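Local coordinates for protein ABC transporter permease (Klebsiella pneumoniae, PDB 5NUP) that probably removes misplaced phospholipids from the outer leaflet of the outer membrane, as a lipoprotein of the MlaA family, at residues T60-E64 / K169-E173; V127-P131 / T142-E146. All coordinates share one frame; numbering follows the deposited sequence.

Contact 1 (T60-E64 / K169-E173); sequences TSNLE and KWAVE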
loop_
_atom_site.group_PDB
_atom_site.type_symbol
_atom_site.label_atom_id
_atom_site.label_comp_id
_atom_site.label_asym_id
_atom_site.label_seq_id
_atom_site.Cartn_x
_atom_site.Cartn_y
_atom_site.Cartn_z
ATOM N N THR F 60 21.920 29.344 24.743
ATOM C CA THR F 60 21.722 30.733 25.158
ATOM C C THR F 60 21.694 31.648 23.945
ATOM O O THR F 60 20.845 32.544 23.860
ATOM C CB THR F 60 22.813 31.211 26.147
ATOM O OG1 THR F 60 24.128 30.891 25.670
ATOM C CG2 THR F 60 22.614 30.611 27.533
ATOM N N SER F 61 22.620 31.427 22.997
ATOM C CA SER F 61 22.628 32.145 21.723
ATOM C C SER F 61 21.269 32.124 21.048
ATOM O O SER F 61 20.865 33.111 20.425
ATOM C CB SER F 61 23.671 31.547 20.787
ATOM O OG SER F 61 23.916 32.442 19.714
ATOM N N ASN F 62 20.582 30.978 21.109
ATOM C CA ASN F 62 19.293 30.823 20.454
ATOM C C ASN F 62 18.246 31.747 21.057
ATOM O O ASN F 62 17.344 32.200 20.344
ATOM C CB ASN F 62 18.821 29.367 20.552
ATOM C CG ASN F 62 17.733 29.028 19.525
ATOM O OD1 ASN F 62 17.991 28.989 18.314
ATOM N ND2 ASN F 62 16.513 28.813 20.006
ATOM N N LEU F 63 18.354 32.061 22.355
ATOM C CA LEU F 63 17.376 32.952 22.978
ATOM C C LEU F 63 17.421 34.362 22.393
ATOM O O LEU F 63 16.473 35.137 22.579
ATOM C CB LEU F 63 17.617 33.023 24.478
ATOM C CG LEU F 63 17.545 31.767 25.349
ATOM C CD1 LEU F 63 17.696 32.171 26.818
ATOM C CD2 LEU F 63 16.215 31.034 25.155
ATOM N N GLU F 64 18.495 34.704 21.680
ATOM C CA GLU F 64 18.679 36.016 21.089
ATOM C C GLU F 64 18.322 36.100 19.612
ATOM O O GLU F 64 18.283 37.215 19.080
ATOM C CB GLU F 64 20.129 36.443 21.256
ATOM C CG GLU F 64 20.487 36.658 22.689
ATOM C CD GLU F 64 21.851 37.215 22.838
ATOM O OE1 GLU F 64 22.243 38.012 21.960
ATOM O OE2 GLU F 64 22.542 36.804 23.795
ATOM N N LYS F 169 22.236 33.305 32.075
ATOM C CA LYS F 169 22.694 33.375 30.692
ATOM C C LYS F 169 23.962 34.225 30.565
ATOM O O LYS F 169 24.944 33.804 29.933
ATOM C CB LYS F 169 21.542 33.880 29.812
ATOM C CG LYS F 169 21.936 34.404 28.474
ATOM C CD LYS F 169 20.722 35.069 27.863
ATOM C CE LYS F 169 20.935 35.404 26.393
ATOM N NZ LYS F 169 22.365 35.401 26.031
ATOM N N TRP F 170 23.954 35.432 31.155
ATOM C CA TRP F 170 25.157 36.269 31.204
ATOM C C TRP F 170 26.334 35.539 31.869
ATOM O O TRP F 170 27.483 35.625 31.407
ATOM C CB TRP F 170 24.842 37.585 31.911
ATOM C CG TRP F 170 26.052 38.380 32.185
ATOM C CD1 TRP F 170 26.868 38.969 31.267
ATOM C CD2 TRP F 170 26.622 38.646 33.465
ATOM N NE1 TRP F 170 27.900 39.607 31.904
ATOM C CE2 TRP F 170 27.778 39.408 33.255
ATOM C CE3 TRP F 170 26.268 38.299 34.771
ATOM C CZ2 TRP F 170 28.581 39.837 34.303
ATOM C CZ3 TRP F 170 27.059 38.722 35.801
ATOM C CH2 TRP F 170 28.201 39.486 35.569
ATOM N N ALA F 171 26.071 34.838 32.976
ATOM C CA ALA F 171 27.120 34.108 33.680
ATOM C C ALA F 171 27.701 32.994 32.807
ATOM O O ALA F 171 28.923 32.955 32.560
ATOM C CB ALA F 171 26.564 33.535 34.987
ATOM N N VAL F 172 26.831 32.081 32.325
ATOM C CA VAL F 172 27.302 30.962 31.501
ATOM C C VAL F 172 28.045 31.467 30.256
ATOM O O VAL F 172 29.138 30.990 29.924
ATOM C CB VAL F 172 26.118 30.065 31.107
ATOM C CG1 VAL F 172 26.613 28.873 30.312
ATOM C CG2 VAL F 172 25.400 29.579 32.360
ATOM N N GLU F 173 27.485 32.479 29.576
ATOM C CA GLU F 173 28.150 33.089 28.423
ATOM C C GLU F 173 29.455 33.753 28.836
ATOM O O GLU F 173 30.466 33.633 28.135
ATOM C CB GLU F 173 27.195 34.095 27.776
ATOM C CG GLU F 173 26.189 33.460 26.845
ATOM C CD GLU F 173 25.240 34.472 26.241
ATOM O OE1 GLU F 173 25.203 35.618 26.755
ATOM O OE2 GLU F 173 24.511 34.107 25.277
#
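The carboxylates of Glu64 and Glu173 share the ammonium of Lys169: its NZ sits above the plane of the Glu173 carboxylate, 37° out of it, and meets Glu64 OE2 on the anti lone pair. This is a salt-bridge network joining residues 60-64, at and just beyond the C-terminal part of helix 50-62, to helix 163-180. Lys169 NZ lies 2.6 Å from Glu64 OE2 across the contact and 2.6 Å from Glu173 OE2, one turn further along its own helix. The lysine probably offsets the repulsion between the two acidic oxygens, Glu64 OE2 and Glu173 OE2, which are 3.7 Å apart. Its CG stands anti to the backbone N (chi1 162°), which sends an extended chain across Thr60 before it bends at the last torsion. Methyl CG2 of Thr60 thus packs on Lys169 CG at 4.0 Å, while Leu63 reaches the lysine CD with its CD1 and also touches Leu158 and Leu161. The second oxygen of Glu64, OE1, forms a long, weak ion pair with Arg117. Thr60 OG1, hydrogen-bonded to the carbonyl of Leu56 in its own helix, lies 3.3 Å from Glu173 OE2.

Contact 2 (V127-P131 / T142-E146); sequences VGYGP and TLRDE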
loop_
_atom_site.group_PDB
_atom_site.type_symbol
_atom_site.label_atom_id
_atom_site.label_comp_id
_atom_site.label_asym_id
_atom_site.label_seq_id
_atom_site.Cartn_x
_atom_site.Cartn_y
_atom_site.Cartn_z
ATOM N N VAL F 127 22.953 57.056 16.507
ATOM C CA VAL F 127 22.510 57.740 17.727
ATOM C C VAL F 127 23.698 58.239 18.546
ATOM O O VAL F 127 23.747 59.412 18.949
ATOM C CB VAL F 127 21.592 56.824 18.558
ATOM C CG1 VAL F 127 21.330 57.425 19.908
ATOM C CG2 VAL F 127 20.276 56.619 17.843
ATOM N N GLY F 128 24.648 57.366 18.826
ATOM C CA GLY F 128 25.847 57.755 19.549
ATOM C C GLY F 128 25.936 57.043 20.888
ATOM O O GLY F 128 24.952 56.937 21.632
ATOM N N TYR F 129 27.160 56.647 21.248
ATOM C CA TYR F 129 27.366 55.792 22.414
ATOM C C TYR F 129 27.065 56.501 23.722
ATOM O O TYR F 129 26.354 55.966 24.581
ATOM C CB TYR F 129 28.804 55.290 22.460
ATOM C CG TYR F 129 29.213 54.327 21.411
ATOM C CD1 TYR F 129 28.822 52.999 21.481
ATOM C CD2 TYR F 129 30.076 54.704 20.414
ATOM C CE1 TYR F 129 29.221 52.088 20.522
ATOM C CE2 TYR F 129 30.490 53.816 19.464
ATOM C CZ TYR F 129 30.063 52.509 19.511
ATOM O OH TYR F 129 30.493 51.635 18.538
ATOM N N GLY F 130 27.624 57.691 23.898
ATOM C CA GLY F 130 27.558 58.387 25.151
ATOM C C GLY F 130 28.968 58.369 25.689
ATOM O O GLY F 130 29.934 58.371 24.920
ATOM N N PRO F 131 29.123 58.314 26.996
ATOM C CA PRO F 131 30.469 58.187 27.568
ATOM C C PRO F 131 31.154 56.867 27.233
ATOM O O PRO F 131 31.399 56.528 26.073
ATOM C CB PRO F 131 30.212 58.306 29.077
ATOM C CG PRO F 131 28.874 58.984 29.186
ATOM C CD PRO F 131 28.092 58.460 28.033
ATOM N N THR F 142 28.376 50.918 27.596
ATOM C CA THR F 142 27.801 52.070 26.931
ATOM C C THR F 142 26.317 52.157 27.148
ATOM O O THR F 142 25.644 51.146 27.134
ATOM C CB THR F 142 28.107 52.061 25.435
ATOM O OG1 THR F 142 29.422 51.533 25.163
ATOM C CG2 THR F 142 27.821 53.378 24.845
ATOM N N LEU F 143 25.815 53.380 27.306
ATOM C CA LEU F 143 24.373 53.575 27.395
ATOM C C LEU F 143 23.656 53.226 26.084
ATOM O O LEU F 143 22.453 52.946 26.090
ATOM C CB LEU F 143 24.079 55.029 27.815
ATOM C CG LEU F 143 22.963 55.168 28.867
ATOM C CD1 LEU F 143 23.307 54.450 30.159
ATOM C CD2 LEU F 143 22.585 56.633 29.132
ATOM N N ARG F 144 24.364 53.229 24.958
ATOM C CA ARG F 144 23.692 52.916 23.702
ATOM C C ARG F 144 23.604 51.414 23.427
ATOM O O ARG F 144 22.534 50.916 23.074
ATOM C CB ARG F 144 24.371 53.617 22.507
ATOM C CG ARG F 144 23.903 53.055 21.154
ATOM C CD ARG F 144 24.721 53.548 19.962
ATOM N NE ARG F 144 25.549 52.493 19.386
ATOM C CZ ARG F 144 26.435 52.685 18.413
ATOM N NH1 ARG F 144 26.617 53.899 17.892
ATOM N NH2 ARG F 144 27.151 51.663 17.970
ATOM N N ASP F 145 24.696 50.665 23.582
ATOM C CA ASP F 145 24.640 49.253 23.194
ATOM C C ASP F 145 24.228 48.347 24.351
ATOM O O ASP F 145 23.131 47.787 24.324
ATOM C CB ASP F 145 25.979 48.809 22.611
ATOM C CG ASP F 145 26.231 49.402 21.245
ATOM O OD1 ASP F 145 25.367 50.168 20.757
ATOM O OD2 ASP F 145 27.279 49.092 20.650
ATOM N N GLU F 146 25.085 48.160 25.347
ATOM C CA GLU F 146 24.596 47.578 26.586
ATOM C C GLU F 146 23.505 48.504 27.106
ATOM O O GLU F 146 23.610 49.729 27.005
ATOM C CB GLU F 146 25.727 47.425 27.609
ATOM C CG GLU F 146 26.647 46.252 27.315
ATOM C CD GLU F 146 27.727 46.599 26.297
ATOM O OE1 GLU F 146 28.404 45.680 25.791
ATOM O OE2 GLU F 146 27.881 47.791 25.979
#
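Arg144 NE gives a nearly straight hydrogen bond, part of a salt bridge, to OD1 of the next residue, Asp145 (2.7 Å, 165°), which probably helps fix the rotation of the guanidinium that lies on the ring of Tyr129. The carboxylate oxygen lies at the guanidinium edge and is met on its syn side, somewhat out of the carboxylate plane. The stack is a cation-pi pair: Arg144 CZ is 3.9 Å from the centroid of the Tyr129 ring, and the two planes are 26° apart. The overlap is offset toward the rim of the ring, and NH2 of Arg144 comes closest to CE1 of Tyr129, at 3.3 Å. With CG opposite the backbone N (chi1 167°), the chain of Arg144 runs past the carbonyl oxygen of Gly128 by way of CB and CD, and a bend at chi3 brings the head over the ring.

Thr142 adds its methyl at the ring edge, with CG2 3.5 Å from Tyr129 CD1. Asp145 OD2 is also near the ring edge and hydrogen-bonds to His206 ND1, so the aspartate links the arginine to helix 194-209. Backbone pairing is slight: Arg144 N makes a weak bond to Tyr129 O. Thr142 OG1 bonds to Tyr202 OH, and Phe203 packs edge-to-face with Tyr129. The two loops flank the hairpin of strands 133-135 and 139-141, one entering it from helix 118-124 and the other leaving it toward helix 163-180, and both lean on helix 194-209.

From the N terminus, the chain first reaches contact 1 at residues 60-64, which helix 50-62 leads into, then runs through helices 65-74, 78-93, 102-106 and 118-124 into residues 127-131. The hairpin of strands 133-135 and 139-141 follows, and contact 2 closes this short loop of ten intervening residues at 142-146. The chain then passes on to helix 163-180, where 169-173 closes the larger loop of 104 residues. Contact 2 is therefore nested inside the loop closed by contact 1. They do not touch: their centres lie about 22 Å apart and their nearest atoms about 8 Å. Contact 1 joins the region of helix 50-62 to helix 163-180, nearer the centre of the chain, whereas contact 2 brings together the two loops at the base of the hairpin, farther out.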